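Local coordinates for protein sialidase B (Streptococcus pneumoniae serotype 4, PDB 4XJW) that cleaves alpha-(2->3)-, alpha-(2->6)- and alpha-(2->8)-linked terminal sialic acid residues from oligosaccharides, glycoproteins and glycolipids, at residues T522-M528 with V540-I546; I571-P575 with Y613-I618; N367-E371 with Q435-L439. The protein carries 1 engineered substitution. All coordinates share one frame; numbering follows the deposited sequence.

Interaction 1: residues T522-M528 with V540-I546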
loop_
_atom_site.group_PDB
_atom_site.type_symbol
_atom_site.label_atom_id
_atom_site.label_comp_id
_atom_site.label_asym_id
_atom_site.label_seq_id
_atom_site.Cartn_x
_atom_site.Cartn_y
_atom_site.Cartn_z
ATOM N N THR A 522 18.187 -8.364 11.014
ATOM C CA THR A 522 18.831 -8.191 12.318
ATOM C C THR A 522 18.045 -7.334 13.306
ATOM O O THR A 522 18.446 -7.207 14.462
ATOM C CB THR A 522 20.223 -7.530 12.175
ATOM O OG1 THR A 522 20.067 -6.136 11.873
ATOM C CG2 THR A 522 21.030 -8.192 11.082
ATOM N N GLY A 523 16.941 -6.730 12.859
ATOM C CA GLY A 523 16.233 -5.754 13.666
ATOM C C GLY A 523 16.817 -4.345 13.613
ATOM O O GLY A 523 16.369 -3.465 14.342
ATOM N N LYS A 524 17.840 -4.144 12.782
ATOM C CA LYS A 524 18.433 -2.823 12.595
ATOM C C LYS A 524 18.542 -2.495 11.114
ATOM O O LYS A 524 18.794 -3.375 10.286
ATOM C CB LYS A 524 19.819 -2.761 13.238
ATOM C CG LYS A 524 19.799 -2.828 14.758
ATOM C CD LYS A 524 21.205 -2.698 15.337
ATOM C CE LYS A 524 21.183 -2.794 16.858
ATOM N NZ LYS A 524 19.786 -2.734 17.382
ATOM N N ILE A 525 18.356 -1.220 10.790
ATOM C CA ILE A 525 18.558 -0.729 9.437
ATOM C C ILE A 525 20.054 -0.674 9.169
ATOM O O ILE A 525 20.822 -0.248 10.031
ATOM C CB ILE A 525 17.925 0.658 9.295
ATOM C CG1 ILE A 525 16.407 0.541 9.499
ATOM C CG2 ILE A 525 18.275 1.308 7.941
ATOM C CD1 ILE A 525 15.692 1.884 9.611
ATOM N N ALA A 526 20.470 -1.137 7.996
ATOM C CA ALA A 526 21.887 -1.168 7.652
ATOM C C ALA A 526 22.197 -0.070 6.658
ATOM O O ALA A 526 21.287 0.541 6.092
ATOM C CB ALA A 526 22.274 -2.520 7.068
ATOM N N TYR A 527 23.481 0.177 6.441
ATOM C CA TYR A 527 23.891 1.101 5.394
ATOM C C TYR A 527 25.263 0.781 4.843
ATOM O O TYR A 527 26.063 0.101 5.491
ATOM C CB TYR A 527 23.795 2.563 5.858
ATOM C CG TYR A 527 24.741 2.956 6.969
ATOM C CD1 TYR A 527 26.007 3.440 6.683
ATOM C CD2 TYR A 527 24.354 2.859 8.301
ATOM C CE1 TYR A 527 26.870 3.809 7.686
ATOM C CE2 TYR A 527 25.204 3.229 9.318
ATOM C CZ TYR A 527 26.469 3.705 8.997
ATOM O OH TYR A 527 27.333 4.078 10.000
ATOM N N MET A 528 25.501 1.235 3.620
ATOM C CA MET A 528 26.804 1.169 2.984
ATOM C C MET A 528 26.988 2.461 2.210
ATOM O O MET A 528 26.018 3.181 1.953
ATOM C CB MET A 528 26.917 -0.032 2.042
ATOM C CG MET A 528 25.846 -0.112 0.960
ATOM S SD MET A 528 26.147 -1.386 -0.294
ATOM C CE MET A 528 25.936 -2.876 0.677
ATOM N N VAL A 540 29.317 -3.070 5.260
ATOM C CA VAL A 540 28.021 -2.752 5.844
ATOM C C VAL A 540 28.154 -2.320 7.298
ATOM O O VAL A 540 28.896 -2.935 8.072
ATOM C CB VAL A 540 27.085 -3.961 5.745
ATOM C CG1 VAL A 540 25.780 -3.732 6.481
ATOM C CG2 VAL A 540 26.847 -4.334 4.285
ATOM N N SER A 541 27.459 -1.247 7.655
ATOM C CA SER A 541 27.320 -0.811 9.040
ATOM C C SER A 541 25.843 -0.793 9.413
ATOM O O SER A 541 24.981 -0.995 8.553
ATOM C CB SER A 541 27.909 0.584 9.221
ATOM O OG SER A 541 29.304 0.563 9.018
ATOM N N TYR A 542 25.553 -0.547 10.686
ATOM C CA TYR A 542 24.185 -0.522 11.175
ATOM C C TYR A 542 23.886 0.731 11.966
ATOM O O TYR A 542 24.762 1.305 12.601
ATOM C CB TYR A 542 23.883 -1.767 12.023
ATOM C CG TYR A 542 24.090 -3.052 11.268
ATOM C CD1 TYR A 542 23.053 -3.628 10.543
ATOM C CD2 TYR A 542 25.328 -3.685 11.266
ATOM C CE1 TYR A 542 23.244 -4.800 9.840
ATOM C CE2 TYR A 542 25.528 -4.854 10.568
ATOM C CZ TYR A 542 24.480 -5.410 9.862
ATOM O OH TYR A 542 24.675 -6.577 9.164
ATOM N N ILE A 543 22.632 1.162 11.906
ATOM C CA ILE A 543 22.161 2.265 12.712
ATOM C C ILE A 543 21.725 1.709 14.062
ATOM O O ILE A 543 20.857 0.842 14.126
ATOM C CB ILE A 543 20.981 2.975 11.999
ATOM C CG1 ILE A 543 21.449 3.535 10.656
ATOM C CG2 ILE A 543 20.350 4.050 12.884
ATOM C CD1 ILE A 543 20.324 4.093 9.800
ATOM N N ASP A 544 22.377 2.161 15.128
ATOM C CA ASP A 544 21.862 1.940 16.465
ATOM C C ASP A 544 20.914 3.106 16.708
ATOM O O ASP A 544 21.214 4.245 16.334
ATOM C CB ASP A 544 22.991 1.942 17.509
ATOM C CG ASP A 544 24.086 0.931 17.211
ATOM O OD1 ASP A 544 23.778 -0.167 16.700
ATOM O OD2 ASP A 544 25.266 1.238 17.489
ATOM N N GLY A 545 19.759 2.829 17.298
ATOM C CA GLY A 545 18.836 3.889 17.647
ATOM C C GLY A 545 17.485 3.819 16.963
ATOM O O GLY A 545 16.562 4.549 17.330
ATOM N N ILE A 546 17.380 2.973 15.941
ATOM C CA ILE A 546 16.101 2.707 15.295
ATOM C C ILE A 546 15.858 1.213 15.393
ATOM O O ILE A 546 16.758 0.437 15.097
ATOM C CB ILE A 546 16.099 3.121 13.813
ATOM C CG1 ILE A 546 16.376 4.618 13.676
ATOM C CG2 ILE A 546 14.751 2.787 13.157
ATOM C CD1 ILE A 546 16.445 5.086 12.250
HETATM O O HOH W 1 18.409 0.620 13.008
#

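Interaction 2: residues I571-P575 with Y613-I618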
loop_
_atom_site.group_PDB
_atom_site.type_symbol
_atom_site.label_atom_id
_atom_site.label_comp_id
_atom_site.label_asym_id
_atom_site.label_seq_id
_atom_site.Cartn_x
_atom_site.Cartn_y
_atom_site.Cartn_z
ATOM N N ILE A 571 16.784 12.509 5.952
ATOM C CA ILE A 571 15.560 12.125 6.644
ATOM C C ILE A 571 15.173 10.696 6.269
ATOM O O ILE A 571 15.115 10.348 5.087
ATOM C CB ILE A 571 14.400 13.093 6.367
ATOM C CG1 ILE A 571 14.839 14.526 6.684
ATOM C CG2 ILE A 571 13.174 12.705 7.190
ATOM C CD1 ILE A 571 13.840 15.585 6.263
ATOM N N LEU A 572 14.953 9.864 7.286
ATOM C CA LEU A 572 14.521 8.488 7.093
ATOM C C LEU A 572 13.055 8.338 7.509
ATOM O O LEU A 572 12.605 8.979 8.458
ATOM C CB LEU A 572 15.374 7.551 7.950
ATOM C CG LEU A 572 16.882 7.467 7.764
ATOM C CD1 LEU A 572 17.429 6.344 8.656
ATOM C CD2 LEU A 572 17.272 7.214 6.317
ATOM N N SER A 573 12.323 7.475 6.810
ATOM C CA SER A 573 10.952 7.117 7.185
ATOM C C SER A 573 10.874 5.603 7.367
ATOM O O SER A 573 11.280 4.856 6.478
ATOM C CB SER A 573 9.984 7.556 6.089
ATOM O OG SER A 573 8.733 6.921 6.211
ATOM N N THR A 574 10.332 5.163 8.504
ATOM C CA THR A 574 10.311 3.744 8.856
ATOM C C THR A 574 9.440 3.556 10.076
ATOM O O THR A 574 9.312 4.473 10.885
ATOM C CB THR A 574 11.748 3.248 9.188
ATOM O OG1 THR A 574 11.707 1.892 9.665
ATOM C CG2 THR A 574 12.394 4.129 10.243
ATOM N N PRO A 575 8.851 2.357 10.236
ATOM C CA PRO A 575 8.358 2.003 11.568
ATOM C C PRO A 575 9.542 1.968 12.540
ATOM O O PRO A 575 10.662 1.600 12.160
ATOM C CB PRO A 575 7.806 0.589 11.365
ATOM C CG PRO A 575 8.576 0.050 10.181
ATOM C CD PRO A 575 8.680 1.258 9.274
ATOM N N TYR A 613 2.110 1.353 10.639
ATOM C CA TYR A 613 2.940 2.097 9.699
ATOM C C TYR A 613 3.870 1.112 9.027
ATOM O O TYR A 613 4.687 0.476 9.695
ATOM C CB TYR A 613 3.758 3.153 10.447
ATOM C CG TYR A 613 4.441 4.178 9.558
ATOM C CD1 TYR A 613 5.703 3.951 9.001
ATOM C CD2 TYR A 613 3.834 5.396 9.308
ATOM C CE1 TYR A 613 6.335 4.936 8.194
ATOM C CE2 TYR A 613 4.437 6.371 8.521
ATOM C CZ TYR A 613 5.678 6.133 7.962
ATOM O OH TYR A 613 6.227 7.138 7.190
ATOM N N ALA A 614 3.738 0.946 7.716
ATOM C CA ALA A 614 4.507 -0.071 7.019
ATOM C C ALA A 614 5.395 0.536 5.939
ATOM O O ALA A 614 6.269 1.330 6.261
ATOM C CB ALA A 614 3.597 -1.200 6.491
ATOM N N TYR A 615 5.202 0.163 4.678
ATOM C CA TYR A 615 6.011 0.748 3.623
ATOM C C TYR A 615 5.668 2.226 3.467
ATOM O O TYR A 615 4.540 2.663 3.755
ATOM C CB TYR A 615 5.831 0.034 2.280
ATOM C CG TYR A 615 6.534 -1.293 2.142
ATOM C CD1 TYR A 615 6.622 -2.183 3.207
ATOM C CD2 TYR A 615 7.070 -1.685 0.926
ATOM C CE1 TYR A 615 7.247 -3.415 3.054
ATOM C CE2 TYR A 615 7.692 -2.908 0.772
ATOM C CZ TYR A 615 7.759 -3.771 1.834
ATOM O OH TYR A 615 8.370 -5.003 1.683
ATOM N N SER A 616 6.652 2.990 3.017
ATOM C CA SER A 616 6.494 4.426 2.963
ATOM C C SER A 616 7.296 5.072 1.857
ATOM O O SER A 616 8.277 4.529 1.342
ATOM C CB SER A 616 6.868 5.037 4.311
ATOM O OG SER A 616 8.271 4.938 4.525
ATOM N N ALA A 617 6.844 6.271 1.498
ATOM C CA ALA A 617 7.501 7.102 0.510
ATOM C C ALA A 617 7.635 8.507 1.082
ATOM O O ALA A 617 6.669 9.060 1.638
ATOM C CB ALA A 617 6.682 7.108 -0.778
ATOM N N ILE A 618 8.829 9.087 0.957
ATOM C CA ILE A 618 9.015 10.481 1.345
ATOM C C ILE A 618 9.682 11.309 0.258
ATOM O O ILE A 618 10.550 10.832 -0.475
ATOM C CB ILE A 618 9.784 10.629 2.680
ATOM C CG1 ILE A 618 11.158 9.952 2.617
ATOM C CG2 ILE A 618 8.940 10.099 3.855
ATOM C CD1 ILE A 618 12.006 10.263 3.851
#

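Interaction 3: residues N367-E371 with Q435-L439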
loop_
_atom_site.group_PDB
_atom_site.type_symbol
_atom_site.label_atom_id
_atom_site.label_comp_id
_atom_site.label_asym_id
_atom_site.label_seq_id
_atom_site.Cartn_x
_atom_site.Cartn_y
_atom_site.Cartn_z
ATOM N N ASN A 367 5.433 -8.091 -30.793
ATOM C CA ASN A 367 5.477 -6.633 -30.926
ATOM C C ASN A 367 6.050 -5.955 -29.676
ATOM O O ASN A 367 6.560 -6.632 -28.783
ATOM C CB ASN A 367 4.117 -6.038 -31.348
ATOM C CG ASN A 367 3.032 -6.181 -30.279
ATOM O OD1 ASN A 367 3.308 -6.488 -29.122
ATOM N ND2 ASN A 367 1.786 -5.945 -30.673
ATOM N N ASP A 368 5.976 -4.629 -29.606
ATOM C CA ASP A 368 6.523 -3.929 -28.445
ATOM C C ASP A 368 5.661 -4.104 -27.193
ATOM O O ASP A 368 6.122 -3.861 -26.079
ATOM C CB ASP A 368 6.760 -2.444 -28.732
ATOM C CG ASP A 368 7.405 -1.716 -27.547
ATOM O OD1 ASP A 368 8.215 -2.339 -26.812
ATOM O OD2 ASP A 368 7.088 -0.523 -27.339
ATOM N N LYS A 369 4.420 -4.545 -27.360
ATOM C CA LYS A 369 3.585 -4.803 -26.192
ATOM C C LYS A 369 3.785 -6.235 -25.665
ATOM O O LYS A 369 3.070 -6.672 -24.760
ATOM C CB LYS A 369 2.108 -4.536 -26.499
ATOM C CG LYS A 369 1.841 -3.177 -27.136
ATOM C CD LYS A 369 0.358 -2.845 -27.129
ATOM C CE LYS A 369 -0.006 -1.871 -28.240
ATOM N NZ LYS A 369 -1.443 -1.458 -28.162
ATOM N N TYR A 370 4.771 -6.939 -26.222
ATOM C CA TYR A 370 5.030 -8.348 -25.902
ATOM C C TYR A 370 3.857 -9.241 -26.301
ATOM O O TYR A 370 3.635 -10.306 -25.722
ATOM C CB TYR A 370 5.437 -8.542 -24.437
ATOM C CG TYR A 370 6.840 -8.068 -24.185
ATOM C CD1 TYR A 370 7.092 -6.736 -23.876
ATOM C CD2 TYR A 370 7.920 -8.937 -24.297
ATOM C CE1 TYR A 370 8.375 -6.289 -23.664
ATOM C CE2 TYR A 370 9.213 -8.495 -24.089
ATOM C CZ TYR A 370 9.429 -7.166 -23.771
ATOM O OH TYR A 370 10.705 -6.700 -23.555
ATOM N N GLU A 371 3.123 -8.787 -27.311
ATOM C CA GLU A 371 1.989 -9.523 -27.849
ATOM C C GLU A 371 2.399 -10.383 -29.041
ATOM O O GLU A 371 3.313 -10.026 -29.789
ATOM C CB GLU A 371 0.878 -8.547 -28.228
ATOM C CG GLU A 371 0.295 -7.820 -27.014
ATOM C CD GLU A 371 -0.466 -6.548 -27.368
ATOM O OE1 GLU A 371 -0.522 -6.187 -28.562
ATOM O OE2 GLU A 371 -1.004 -5.910 -26.439
ATOM N N GLN A 435 5.134 1.822 -23.732
ATOM C CA GLN A 435 5.098 0.377 -23.530
ATOM C C GLN A 435 6.384 -0.070 -22.842
ATOM O O GLN A 435 7.480 0.376 -23.198
ATOM C CB GLN A 435 4.904 -0.353 -24.858
ATOM C CG GLN A 435 3.541 -0.103 -25.515
ATOM C CD GLN A 435 2.377 -0.517 -24.630
ATOM O OE1 GLN A 435 2.451 -1.514 -23.909
ATOM N NE2 GLN A 435 1.298 0.256 -24.673
ATOM N N PHE A 436 6.256 -0.956 -21.862
ATOM C CA PHE A 436 7.421 -1.383 -21.094
ATOM C C PHE A 436 8.398 -2.228 -21.912
ATOM O O PHE A 436 8.012 -2.886 -22.879
ATOM C CB PHE A 436 7.019 -2.076 -19.772
ATOM C CG PHE A 436 6.481 -3.482 -19.931
ATOM C CD1 PHE A 436 7.338 -4.561 -20.116
ATOM C CD2 PHE A 436 5.114 -3.723 -19.857
ATOM C CE1 PHE A 436 6.853 -5.846 -20.250
ATOM C CE2 PHE A 436 4.613 -5.009 -19.994
ATOM C CZ PHE A 436 5.483 -6.070 -20.187
ATOM N N LYS A 437 9.675 -2.148 -21.545
ATOM C CA LYS A 437 10.715 -3.006 -22.106
ATOM C C LYS A 437 11.365 -3.797 -20.985
ATOM O O LYS A 437 11.553 -3.282 -19.883
ATOM C CB LYS A 437 11.768 -2.173 -22.828
ATOM C CG LYS A 437 11.228 -1.429 -24.026
ATOM C CD LYS A 437 12.312 -0.623 -24.714
ATOM C CE LYS A 437 11.751 0.109 -25.917
ATOM N NZ LYS A 437 12.700 0.070 -27.061
ATOM N N LEU A 438 11.709 -5.053 -21.253
ATOM C CA LEU A 438 12.432 -5.840 -20.258
ATOM C C LEU A 438 13.889 -5.398 -20.144
ATOM O O LEU A 438 14.537 -5.123 -21.147
ATOM C CB LEU A 438 12.379 -7.329 -20.595
ATOM C CG LEU A 438 10.981 -7.947 -20.551
ATOM C CD1 LEU A 438 10.993 -9.447 -20.906
ATOM C CD2 LEU A 438 10.306 -7.718 -19.206
ATOM N N LEU A 439 14.396 -5.320 -18.917
ATOM C CA LEU A 439 15.819 -5.104 -18.709
ATOM C C LEU A 439 16.567 -6.392 -19.013
ATOM O O LEU A 439 16.010 -7.481 -18.872
ATOM C CB LEU A 439 16.112 -4.645 -17.273
ATOM C CG LEU A 439 15.704 -3.214 -16.884
ATOM C CD1 LEU A 439 16.675 -2.627 -15.876
ATOM C CD2 LEU A 439 15.580 -2.318 -18.094
HETATM O O HOH W 2 5.818 2.546 -26.378
#

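Interaction 1: residues T522-M528 with V540-I546
The outer beta hairpin of a four-stranded propeller blade pairs Ala526 and Tyr527 with Tyr542 and Ser541. Tyr527 and Ser541 form the hydrogen-bonded pair, linked by Tyr527 N to Ser541 O (2.8 Å) and Ser541 N to Tyr527 O (2.9 Å); Ala526 and Tyr542 make the non-hydrogen-bonded pair beside it. The ladder continues with Ile543 N reaching Ile525 O almost linearly (N-H...O 177°). Past that bond a water joins the two chain segments, accepting from Ile525 N and donating to Ile543 O and Ile546 O.

The two sheet faces are filled differently. Tyr527 has CG between its backbone N and carbonyl carbon (chi1 66°), which lays the ring across Ser541 on the partner strand: Ser541 CB sits over one ring face, 3.8 Å from the centroid of the Tyr527 ring, a CH-pi contact shifted toward the phenol end. On the other face Tyr542 CE1 meets Ala526 CB at 3.7 Å, and Phe497 also touches the Tyr542 side chain. The side chains of Ile525 and Ile543 lie side by side, Ile525 CG2 3.9 Å from Ile543 CD1, and together with Ile546 they meet Leu572 and Thr574 of the next sheet.

The fourth BNR repeat starts at Met528, on the first strand, and runs through the connection toward the second, so the hairpin illustrates the classic Asp-box setting, the link between the two outer strands of a sialidase propeller blade.

Interaction 2: residues I571-P575 with Y613-I618
This is a buried contact between neighbouring sheets of the catalytic propeller, in which Ser573, on strand 569-575, faces Ser616, at the start of strand 616-620, and Tyr613 in the loop leading into it. The strand segments run nearly antiparallel (164°), with axes 7.3 Å apart at closest approach, and side chains rather than backbone bonds join them.

Ser573 OG is the meeting point. It shares hydrogen bonds with Ser616 OG at 2.6 Å and with Tyr613 OH at 2.7 Å, and either member of each pair could be the donor. Ser616 OG is bonded onward to Ser556 OG, so a short chain of hydroxyls satisfies these polar groups inside the protein. Rotation places the partners: Ser573 OG is anti to its own N (chi1 163°), whereas Ser616 OG lies between N and carbonyl carbon (chi1 70°). The Tyr613 ring presents its edge to Ser573 OG, and its CD1 touches Pro575 CD at 4.0 Å, the proline and the tyrosine crossing at about a right angle. Phe630, on strand 626-631, stacks on the same tyrosine.

Farther along, Ile618 divides its two branches. CG2 of Ile618 packs against Ser573 CB at 3.5 Å, and CD1 of Ile618 reaches the backbone O of Ile571 at 3.3 Å.

Tyr615, probably the nucleophile by analogy with related enzymes, points away from strand 569-575, its OH hydrogen-bonded to Glu503. Anchored residues thus flank it on both sides in sequence, Tyr613 and Ser616 being tied to the adjacent blade: an inter-blade contact directly behind the sialidase active site, where the tyrosine and its glutamate partner meet.

Interaction 3: residues N367-E371 with Q435-L439
A beta-hairpin turn brings Asp368, Lys369 and Tyr370 against Gln435-Leu438, where the edge strand 437-438 of a propeller sheet begins. The hairpin joins strands 360-366 and 372-374; its type I turn spans Asn367 to Tyr370, and the left-handed backbone at Tyr370 completes a G1-bulge form of the loop.

Asn367 braces the turn from within. Its OD1 accepts from Glu371 N, from above the carbonyl plane, and more weakly from Lys369 N, while its ND2 gives an almost straight bond to Glu371 OE1 (3.1 Å).

Asp368 is the first residue to reach across. With CG anti to the backbone N (chi1 -177°), the carboxylate extends over Gln435, bringing Asp368 OD2 to 3.3 Å from Gln435 CB. A water that accepts from Gln435 N also makes a long, weak bond to OD2 of Asp368.

Lys369 follows with its methylenes laid against the amide of Gln435, Lys369 CG lying 3.7 Å from Gln435 OE1, the extended lysine chain crossing the bent glutamine.

Tyr370 carries most of the remaining contact. Its ring is almost parallel to that of Phe436 (planes at 10°), but the two are slid apart, with centroids 5.3 Å from each other and little overlap. The ring edge is turned to Phe436 O, a buried carbonyl without a hydrogen-bond partner in the model, which lies 3.5 Å from Tyr370 CE1. Beyond it, the phenol passes Leu438 CG and ends as an acceptor: Leu438 N donates to Tyr370 OH at 3.0 Å, with an N-H...O angle of 162°.

Read from the N terminus, the three contacts come in series, none enclosing or crossing another. Interaction 3 comes first, closing a loop of 63 residues that ties the hairpin of an inserted sheet to an edge strand of the propeller. Interaction 1 then closes the short connection of 11 residues within one blade, and interaction 2 spans 37 residues to join the next blade to the final one. The latter two are in contact: Ile543 CD1 of interaction 1 packs on Leu572 CD1 of interaction 2 at 3.8 Å, so three successive sheets are coupled. Interaction 3 stands apart, its nearest atoms about 18 Å from those of interaction 1.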